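Local coordinates for DUF2787 domain-containing protein (Vibrio cholerae, PDB 2V1L) that is of unknown function but is encoded on a pathogenicity island and shares structural homology with the human p32 protein, at residues E40-S48 with V134-T145; L5-I13 with D69-I77. All coordinates share one frame; numbering follows the deposited sequence.

Two ways in which the chain termini join one antiparallel sheet can be compared here. Contact 1 pairs the last strand of the chain with strand 41-46, a regular strand-to-strand join backed by aromatic packing and finished by charged groups at the surface. Contact 2 lays the irregular N-terminal segment 5-13 along strand 72-82 of the same sheet, with one backbone bridge and scattered side-chain touches. Both are partly buried, but contact 1 is the larger, covering 799 Å² against 439 Å². Their centres lie 19 Å apart, yet they meet where V41 packs on W72, and helix 15-29 covers side chains of both. Along the chain their segments alternate.

Contact 1 of 2, residues E40-S48 with V134-T145; sequences EVVMNFRDS and VATEAFDDISLT
F45 and F139 form the tightly packed end of this contact. CB of F45 sits over the centre of the F139 ring, 3.8 Å from its centroid, a CH-pi contact, while the F45 ring turns its edge toward that same face in an offset edge-to-face pair with planes at 68°. F45 shares its face of the sheet with M43, I142 and L144. There CG2 of I142 covers one F45 face toward the rim, and CD1 of I142 comes to 3.7 Å from CD1 of F45. I24 of helix 15-29 and F130 of helix 117-135 also pack on F45.

The frame beneath is an antiparallel strand pair, 41-46 against 141-144, with N44 and S143 as a hydrogen-bonded pair: N44 N reaches S143 O at 2.9 Å and a nearly straight 171°. The C-terminal strand is thereby added to the flank of 41-46 away from strand 60-66, after a Schellman motif at E137 has ended helix 117-135.

Across the sheet the side chains are polar and more loosely joined. D141 holds CG anti to its backbone N (chi1 -179°), which brings the carboxylate alongside R46, but the salt bridge from R46 NE to D141 OD2 is long, 3.9 Å. A water accepts from R46 NH2 at 2.8 Å and donates weakly to D141 OD1. Past the strand ends, exposed S48 donates from N to D140 OD1 at 2.9 Å, on the syn side but somewhat out of the carboxylate plane.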
loop_
_atom_site.group_PDB
_atom_site.type_symbol
_atom_site.label_atom_id
_atom_site.label_comp_id
_atom_site.label_asym_id
_atom_site.label_seq_id
_atom_site.Cartn_x
_atom_site.Cartn_y
_atom_site.Cartn_z
ATOM N N GLU A 40 -0.684 10.517 -12.704
ATOM C CA GLU A 40 0.063 9.307 -12.330
ATOM C C GLU A 40 1.131 9.604 -11.285
ATOM O O GLU A 40 2.082 10.324 -11.574
ATOM C CB GLU A 40 0.699 8.659 -13.565
ATOM C CG GLU A 40 1.515 7.398 -13.289
ATOM C CD GLU A 40 2.686 7.223 -14.264
ATOM O OE1 GLU A 40 2.446 7.200 -15.499
ATOM O OE2 GLU A 40 3.844 7.106 -13.784
ATOM N N VAL A 41 0.976 9.023 -10.088
ATOM C CA VAL A 41 1.858 9.286 -8.942
ATOM C C VAL A 41 2.236 8.016 -8.128
ATOM O O VAL A 41 1.455 7.069 -8.027
ATOM C CB VAL A 41 1.230 10.383 -8.008
ATOM C CG1 VAL A 41 0.304 9.791 -6.956
ATOM C CG2 VAL A 41 2.294 11.198 -7.346
ATOM N N VAL A 42 3.436 8.021 -7.560
ATOM C CA VAL A 42 3.927 6.919 -6.745
ATOM C C VAL A 42 4.406 7.410 -5.372
ATOM O O VAL A 42 5.293 8.256 -5.276
ATOM C CB VAL A 42 5.065 6.120 -7.475
ATOM C CG1 VAL A 42 5.728 5.128 -6.542
ATOM C CG2 VAL A 42 4.514 5.393 -8.688
ATOM N N MET A 43 3.819 6.849 -4.313
ATOM C CA MET A 43 4.223 7.141 -2.932
ATOM C C MET A 43 5.082 5.988 -2.385
ATOM O O MET A 43 4.756 4.814 -2.588
ATOM C CB MET A 43 2.987 7.316 -2.034
ATOM C CG MET A 43 2.024 8.435 -2.400
ATOM S SD MET A 43 0.596 8.515 -1.276
ATOM C CE MET A 43 -0.383 9.808 -2.027
ATOM N N ASN A 44 6.159 6.321 -1.688
ATOM C CA ASN A 44 6.971 5.325 -0.996
ATOM C C ASN A 44 7.067 5.644 0.494
ATOM O O ASN A 44 7.286 6.799 0.861
ATOM C CB ASN A 44 8.378 5.227 -1.588
ATOM C CG ASN A 44 8.384 4.580 -2.956
ATOM O OD1 ASN A 44 8.155 5.250 -3.963
ATOM N ND2 ASN A 44 8.621 3.269 -2.996
ATOM N N PHE A 45 6.895 4.623 1.334
ATOM C CA PHE A 45 7.022 4.766 2.785
ATOM C C PHE A 45 8.179 3.861 3.164
ATOM O O PHE A 45 8.129 2.644 2.889
ATOM C CB PHE A 45 5.714 4.345 3.512
ATOM C CG PHE A 45 4.498 5.133 3.112
ATOM C CD1 PHE A 45 3.926 6.054 3.997
ATOM C CD2 PHE A 45 3.910 4.967 1.855
ATOM C CE1 PHE A 45 2.810 6.774 3.639
ATOM C CE2 PHE A 45 2.797 5.709 1.474
ATOM C CZ PHE A 45 2.244 6.621 2.359
ATOM N N ARG A 46 9.227 4.436 3.762
ATOM C CA ARG A 46 10.398 3.658 4.178
ATOM C C ARG A 46 10.856 3.931 5.623
ATOM O O ARG A 46 10.893 5.068 6.058
ATOM C CB ARG A 46 11.574 3.843 3.193
ATOM C CG ARG A 46 11.335 3.233 1.778
ATOM C CD ARG A 46 12.568 3.383 0.830
ATOM N NE ARG A 46 12.500 4.626 0.045
ATOM C CZ ARG A 46 12.205 4.710 -1.255
ATOM N NH1 ARG A 46 11.973 3.617 -1.968
ATOM N NH2 ARG A 46 12.146 5.901 -1.852
ATOM N N ASP A 47 11.162 2.852 6.342
ATOM C CA ASP A 47 11.873 2.885 7.604
ATOM C C ASP A 47 13.368 2.703 7.259
ATOM O O ASP A 47 13.819 1.611 6.906
ATOM C CB ASP A 47 11.344 1.783 8.555
ATOM C CG ASP A 47 12.312 1.455 9.697
ATOM O OD1 ASP A 47 13.291 2.194 9.889
ATOM O OD2 ASP A 47 12.127 0.436 10.410
ATOM N N SER A 48 14.144 3.781 7.372
ATOM C CA SER A 48 15.560 3.733 6.973
ATOM C C SER A 48 16.365 2.707 7.773
ATOM O O SER A 48 17.435 2.299 7.333
ATOM C CB SER A 48 16.200 5.111 7.070
ATOM O OG SER A 48 16.629 5.352 8.408
ATOM N N VAL A 134 2.065 4.443 10.302
ATOM C CA VAL A 134 2.057 5.828 9.858
ATOM C C VAL A 134 1.716 6.837 10.965
ATOM O O VAL A 134 2.421 7.821 11.144
ATOM C CB VAL A 134 1.097 6.032 8.705
ATOM C CG1 VAL A 134 1.069 7.506 8.334
ATOM C CG2 VAL A 134 1.543 5.199 7.486
ATOM N N ALA A 135 0.650 6.582 11.711
ATOM C CA ALA A 135 0.213 7.516 12.757
ATOM C C ALA A 135 1.220 7.661 13.903
ATOM O O ALA A 135 1.193 8.664 14.611
ATOM C CB ALA A 135 -1.149 7.110 13.297
ATOM N N THR A 136 2.077 6.639 14.091
ATOM C CA THR A 136 3.160 6.664 15.079
ATOM C C THR A 136 4.524 6.972 14.428
ATOM O O THR A 136 5.555 6.809 15.044
ATOM C CB THR A 136 3.222 5.364 15.970
ATOM O OG1 THR A 136 3.433 4.179 15.180
ATOM C CG2 THR A 136 1.954 5.212 16.779
ATOM N N GLU A 137 4.516 7.421 13.178
ATOM C CA GLU A 137 5.749 7.828 12.478
ATOM C C GLU A 137 6.819 6.729 12.407
ATOM O O GLU A 137 8.004 6.964 12.706
ATOM C CB GLU A 137 6.285 9.163 13.071
ATOM C CG GLU A 137 5.407 10.358 12.634
ATOM C CD GLU A 137 5.485 11.573 13.538
ATOM O OE1 GLU A 137 6.612 11.997 13.916
ATOM O OE2 GLU A 137 4.400 12.130 13.854
ATOM N N ALA A 138 6.398 5.522 12.013
ATOM C CA ALA A 138 7.321 4.413 11.861
ATOM C C ALA A 138 8.275 4.634 10.686
ATOM O O ALA A 138 9.365 4.081 10.651
ATOM C CB ALA A 138 6.558 3.124 11.673
ATOM N N PHE A 139 7.854 5.435 9.726
ATOM C CA PHE A 139 8.641 5.658 8.524
ATOM C C PHE A 139 9.329 7.028 8.551
ATOM O O PHE A 139 8.673 8.041 8.333
ATOM C CB PHE A 139 7.740 5.560 7.280
ATOM C CG PHE A 139 6.944 4.276 7.189
ATOM C CD1 PHE A 139 7.562 3.075 6.861
ATOM C CD2 PHE A 139 5.558 4.280 7.423
ATOM C CE1 PHE A 139 6.819 1.869 6.781
ATOM C CE2 PHE A 139 4.805 3.087 7.328
ATOM C CZ PHE A 139 5.436 1.891 7.011
ATOM N N ASP A 140 10.646 7.043 8.771
ATOM C CA ASP A 140 11.458 8.278 8.673
ATOM C C ASP A 140 11.686 8.831 7.251
ATOM O O ASP A 140 12.391 9.830 7.089
ATOM C CB ASP A 140 12.807 8.113 9.396
ATOM C CG ASP A 140 13.455 6.745 9.167
ATOM O OD1 ASP A 140 12.719 5.771 8.940
ATOM O OD2 ASP A 140 14.699 6.630 9.246
ATOM N N ASP A 141 11.085 8.205 6.232
ATOM C CA ASP A 141 11.357 8.522 4.823
ATOM C C ASP A 141 10.110 8.276 3.981
ATOM O O ASP A 141 9.861 7.150 3.551
ATOM C CB ASP A 141 12.537 7.644 4.339
ATOM C CG ASP A 141 12.948 7.885 2.862
ATOM O OD1 ASP A 141 12.257 8.604 2.095
ATOM O OD2 ASP A 141 13.989 7.293 2.470
ATOM N N ILE A 142 9.320 9.318 3.752
ATOM C CA ILE A 142 8.136 9.217 2.885
ATOM C C ILE A 142 8.293 10.127 1.669
ATOM O O ILE A 142 8.362 11.353 1.808
ATOM C CB ILE A 142 6.835 9.595 3.623
ATOM C CG1 ILE A 142 6.628 8.719 4.864
ATOM C CG2 ILE A 142 5.649 9.504 2.683
ATOM C CD1 ILE A 142 5.360 9.032 5.635
ATOM N N SER A 143 8.343 9.534 0.482
ATOM C CA SER A 143 8.606 10.285 -0.745
ATOM C C SER A 143 7.451 10.167 -1.741
ATOM O O SER A 143 6.707 9.176 -1.723
ATOM C CB SER A 143 9.908 9.793 -1.385
ATOM O OG SER A 143 9.678 8.614 -2.138
ATOM N N LEU A 144 7.299 11.182 -2.592
ATOM C CA LEU A 144 6.316 11.164 -3.685
ATOM C C LEU A 144 7.018 11.419 -5.027
ATOM O O LEU A 144 7.913 12.253 -5.106
ATOM C CB LEU A 144 5.199 12.187 -3.421
ATOM C CG LEU A 144 3.921 12.051 -4.252
ATOM C CD1 LEU A 144 2.661 12.305 -3.439
ATOM C CD2 LEU A 144 3.965 12.971 -5.458
ATOM N N THR A 145 6.636 10.688 -6.071
ATOM C CA THR A 145 7.338 10.761 -7.351
ATOM C C THR A 145 6.363 10.920 -8.514
ATOM O O THR A 145 5.357 10.222 -8.589
ATOM C CB THR A 145 8.251 9.520 -7.581
ATOM O OG1 THR A 145 9.216 9.425 -6.527
ATOM C CG2 THR A 145 8.997 9.625 -8.899
HETATM O O HOH W 1 13.744 8.025 -0.915
#

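Contact 2 of 2, residues L5-I13 with D69-I77; sequences LFKPTHLPI and DGQWCIEYI
Q71 and K7 meet beside the place where the N-terminal segment joins strand 72-82, and Q71 can be followed outward atom by atom. Its CB lies 3.3 Å from L5 O, the carbonyl that also accepts the hydrogen bond from W72 N. A chi1 of 76° sets CG between the backbone N and the carbonyl carbon, and the chain then runs extended alongside segment 5-13. CD comes to 3.9 Å from K7 CB, with OE1 slightly farther from that carbon. At the tip, NE2 closes to 3.1 Å from K7 CB and lies 3.2 Å from K7 O. The amide thus lies against the root of the lysine, whose own chain leads away.

Next to it W72 N donates to L5 O at 2.8 Å, nearly along the C=O axis although the angle at the hydrogen is 139°. The backbones of F6 and W72 are joined by a single beta bridge, and F6 CA adds a CA-H...O contact to W72 O. F6 sets off with its CB directed away from the strand, yet ring atom CD1 lies 3.7 Å from W72 CB; H18 and L21 of helix 15-29 lie against the same ring. Farther along, the T9 and I74 side chains cross at about a right angle, with their CG2 methyls in contact, and I13 CD1 meets I74 CG2 tip to tip just before that helix begins.

With one backbone hydrogen bond, a glutamine amide lying along the chain and apolar contacts at F6, T9 and I13, the segment's position along strand 72-82 probably depends more on side-chain fit than on continuous strand pairing.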
loop_
_atom_site.group_PDB
_atom_site.type_symbol
_atom_site.label_atom_id
_atom_site.label_comp_id
_atom_site.label_asym_id
_atom_site.label_seq_id
_atom_site.Cartn_x
_atom_site.Cartn_y
_atom_site.Cartn_z
ATOM N N LEU A 5 -13.156 11.614 -3.620
ATOM C CA LEU A 5 -11.845 11.953 -4.257
ATOM C C LEU A 5 -11.111 10.702 -4.786
ATOM O O LEU A 5 -10.435 10.761 -5.823
ATOM C CB LEU A 5 -10.961 12.776 -3.295
ATOM C CG LEU A 5 -9.683 13.414 -3.868
ATOM C CD1 LEU A 5 -10.009 14.388 -5.001
ATOM C CD2 LEU A 5 -8.845 14.093 -2.800
ATOM N N PHE A 6 -11.239 9.587 -4.065
ATOM C CA PHE A 6 -10.781 8.273 -4.534
ATOM C C PHE A 6 -12.004 7.390 -4.625
ATOM O O PHE A 6 -12.786 7.330 -3.677
ATOM C CB PHE A 6 -9.827 7.599 -3.537
ATOM C CG PHE A 6 -8.627 8.411 -3.176
ATOM C CD1 PHE A 6 -7.477 8.349 -3.942
ATOM C CD2 PHE A 6 -8.632 9.209 -2.036
ATOM C CE1 PHE A 6 -6.362 9.098 -3.605
ATOM C CE2 PHE A 6 -7.516 9.958 -1.687
ATOM C CZ PHE A 6 -6.384 9.905 -2.472
ATOM N N LYS A 7 -12.173 6.691 -5.742
ATOM C CA LYS A 7 -13.257 5.711 -5.850
ATOM C C LYS A 7 -13.159 4.778 -7.057
ATOM O O LYS A 7 -12.562 5.136 -8.088
ATOM C CB LYS A 7 -14.635 6.403 -5.899
ATOM C CG LYS A 7 -15.241 6.775 -4.549
ATOM C CD LYS A 7 -16.591 7.467 -4.719
ATOM C CE LYS A 7 -16.719 8.639 -3.752
ATOM N NZ LYS A 7 -18.138 9.034 -3.533
ATOM N N PRO A 8 -13.722 3.559 -6.915
ATOM C CA PRO A 8 -13.767 2.661 -5.761
ATOM C C PRO A 8 -13.058 1.331 -6.106
ATOM O O PRO A 8 -12.610 1.155 -7.244
ATOM C CB PRO A 8 -15.270 2.438 -5.591
ATOM C CG PRO A 8 -15.845 2.617 -7.050
ATOM C CD PRO A 8 -14.691 3.106 -7.929
ATOM N N THR A 9 -12.931 0.421 -5.139
ATOM C CA THR A 9 -12.321 -0.898 -5.376
ATOM C C THR A 9 -13.106 -1.976 -4.635
ATOM O O THR A 9 -14.009 -1.665 -3.847
ATOM C CB THR A 9 -10.822 -0.969 -4.950
ATOM O OG1 THR A 9 -10.717 -1.180 -3.537
ATOM C CG2 THR A 9 -10.061 0.288 -5.331
ATOM N N HIS A 10 -12.743 -3.237 -4.878
ATOM C CA HIS A 10 -13.442 -4.401 -4.314
ATOM C C HIS A 10 -12.906 -4.823 -2.948
ATOM O O HIS A 10 -13.343 -5.829 -2.383
ATOM C CB HIS A 10 -13.399 -5.584 -5.300
ATOM C CG HIS A 10 -14.144 -5.332 -6.579
ATOM N ND1 HIS A 10 -15.332 -5.961 -6.885
ATOM C CD2 HIS A 10 -13.885 -4.495 -7.613
ATOM C CE1 HIS A 10 -15.765 -5.535 -8.059
ATOM N NE2 HIS A 10 -14.909 -4.640 -8.519
ATOM N N LEU A 11 -11.957 -4.052 -2.427
ATOM C CA LEU A 11 -11.446 -4.241 -1.071
ATOM C C LEU A 11 -11.919 -3.089 -0.177
ATOM O O LEU A 11 -12.050 -1.965 -0.648
ATOM C CB LEU A 11 -9.917 -4.347 -1.089
ATOM C CG LEU A 11 -9.370 -5.678 -1.621
ATOM C CD1 LEU A 11 -7.867 -5.670 -1.609
ATOM C CD2 LEU A 11 -9.922 -6.874 -0.844
ATOM N N PRO A 12 -12.178 -3.363 1.116
ATOM C CA PRO A 12 -12.727 -2.324 1.978
ATOM C C PRO A 12 -11.683 -1.287 2.423
ATOM O O PRO A 12 -11.334 -1.223 3.615
ATOM C CB PRO A 12 -13.261 -3.122 3.163
ATOM C CG PRO A 12 -12.381 -4.291 3.247
ATOM C CD PRO A 12 -11.973 -4.626 1.849
ATOM N N ILE A 13 -11.196 -0.493 1.463
ATOM C CA ILE A 13 -10.284 0.603 1.745
ATOM C C ILE A 13 -11.016 1.591 2.656
ATOM O O ILE A 13 -12.162 1.981 2.375
ATOM C CB ILE A 13 -9.757 1.289 0.449
ATOM C CG1 ILE A 13 -9.010 0.265 -0.434
ATOM C CG2 ILE A 13 -8.791 2.427 0.770
ATOM C CD1 ILE A 13 -8.590 0.797 -1.790
ATOM N N ASP A 69 -12.265 11.904 -15.459
ATOM C CA ASP A 69 -13.307 12.703 -14.796
ATOM C C ASP A 69 -12.806 13.572 -13.619
ATOM O O ASP A 69 -13.552 14.408 -13.112
ATOM C CB ASP A 69 -14.507 11.825 -14.382
ATOM C CG ASP A 69 -14.125 10.687 -13.426
ATOM O OD1 ASP A 69 -13.465 9.713 -13.856
ATOM O OD2 ASP A 69 -14.520 10.752 -12.245
ATOM N N GLY A 70 -11.557 13.383 -13.191
ATOM C CA GLY A 70 -10.966 14.219 -12.133
ATOM C C GLY A 70 -10.497 13.504 -10.870
ATOM O O GLY A 70 -9.497 13.906 -10.266
ATOM N N GLN A 71 -11.212 12.446 -10.473
ATOM C CA GLN A 71 -10.935 11.732 -9.212
ATOM C C GLN A 71 -9.867 10.634 -9.329
ATOM O O GLN A 71 -9.795 9.950 -10.350
ATOM C CB GLN A 71 -12.228 11.164 -8.605
ATOM C CG GLN A 71 -12.781 9.909 -9.266
ATOM C CD GLN A 71 -13.928 9.287 -8.473
ATOM O OE1 GLN A 71 -14.703 9.986 -7.811
ATOM N NE2 GLN A 71 -14.041 7.965 -8.541
ATOM N N TRP A 72 -9.073 10.464 -8.263
ATOM C CA TRP A 72 -7.892 9.585 -8.259
ATOM C C TRP A 72 -8.232 8.105 -8.110
ATOM O O TRP A 72 -9.241 7.745 -7.506
ATOM C CB TRP A 72 -6.914 9.996 -7.164
ATOM C CG TRP A 72 -6.210 11.302 -7.423
ATOM C CD1 TRP A 72 -6.708 12.555 -7.199
ATOM C CD2 TRP A 72 -4.880 11.487 -7.939
ATOM N NE1 TRP A 72 -5.777 13.507 -7.547
ATOM C CE2 TRP A 72 -4.648 12.881 -8.006
ATOM C CE3 TRP A 72 -3.863 10.612 -8.356
ATOM C CZ2 TRP A 72 -3.440 13.425 -8.470
ATOM C CZ3 TRP A 72 -2.653 11.156 -8.822
ATOM C CH2 TRP A 72 -2.456 12.549 -8.870
ATOM N N CYS A 73 -7.382 7.253 -8.675
ATOM C CA CYS A 73 -7.576 5.805 -8.614
ATOM C C CYS A 73 -6.360 5.143 -7.976
ATOM O O CYS A 73 -5.228 5.450 -8.342
ATOM C CB CYS A 73 -7.773 5.253 -10.020
ATOM S SG CYS A 73 -9.027 6.173 -10.971
ATOM N N ILE A 74 -6.594 4.257 -7.012
ATOM C CA ILE A 74 -5.498 3.486 -6.416
ATOM C C ILE A 74 -5.154 2.323 -7.343
ATOM O O ILE A 74 -5.999 1.481 -7.631
ATOM C CB ILE A 74 -5.816 2.999 -4.978
ATOM C CG1 ILE A 74 -4.617 2.278 -4.363
ATOM C CG2 ILE A 74 -7.004 2.060 -4.962
ATOM C CD1 ILE A 74 -4.624 2.352 -2.890
ATOM N N GLU A 75 -3.912 2.320 -7.825
ATOM C CA GLU A 75 -3.449 1.330 -8.810
ATOM C C GLU A 75 -3.016 0.020 -8.167
ATOM O O GLU A 75 -3.501 -1.043 -8.519
ATOM C CB GLU A 75 -2.293 1.905 -9.626
ATOM C CG GLU A 75 -2.628 3.226 -10.277
ATOM C CD GLU A 75 -3.472 3.068 -11.520
ATOM O OE1 GLU A 75 -4.606 2.538 -11.430
ATOM O OE2 GLU A 75 -2.984 3.491 -12.593
ATOM N N TYR A 76 -2.079 0.108 -7.236
ATOM C CA TYR A 76 -1.682 -1.037 -6.467
ATOM C C TYR A 76 -1.111 -0.612 -5.123
ATOM O O TYR A 76 -0.705 0.534 -4.950
ATOM C CB TYR A 76 -0.636 -1.859 -7.243
ATOM C CG TYR A 76 0.635 -1.101 -7.575
ATOM C CD1 TYR A 76 0.844 -0.600 -8.861
ATOM C CD2 TYR A 76 1.625 -0.898 -6.616
ATOM C CE1 TYR A 76 2.005 0.092 -9.191
ATOM C CE2 TYR A 76 2.810 -0.210 -6.933
ATOM C CZ TYR A 76 2.982 0.281 -8.230
ATOM O OH TYR A 76 4.121 0.976 -8.557
ATOM N N ILE A 77 -1.055 -1.555 -4.192
ATOM C CA ILE A 77 -0.356 -1.359 -2.923
ATOM C C ILE A 77 0.587 -2.533 -2.745
ATOM O O ILE A 77 0.138 -3.668 -2.799
ATOM C CB ILE A 77 -1.357 -1.322 -1.714
ATOM C CG1 ILE A 77 -2.351 -0.180 -1.873
ATOM C CG2 ILE A 77 -0.596 -1.184 -0.379
ATOM C CD1 ILE A 77 -3.475 -0.191 -0.822
#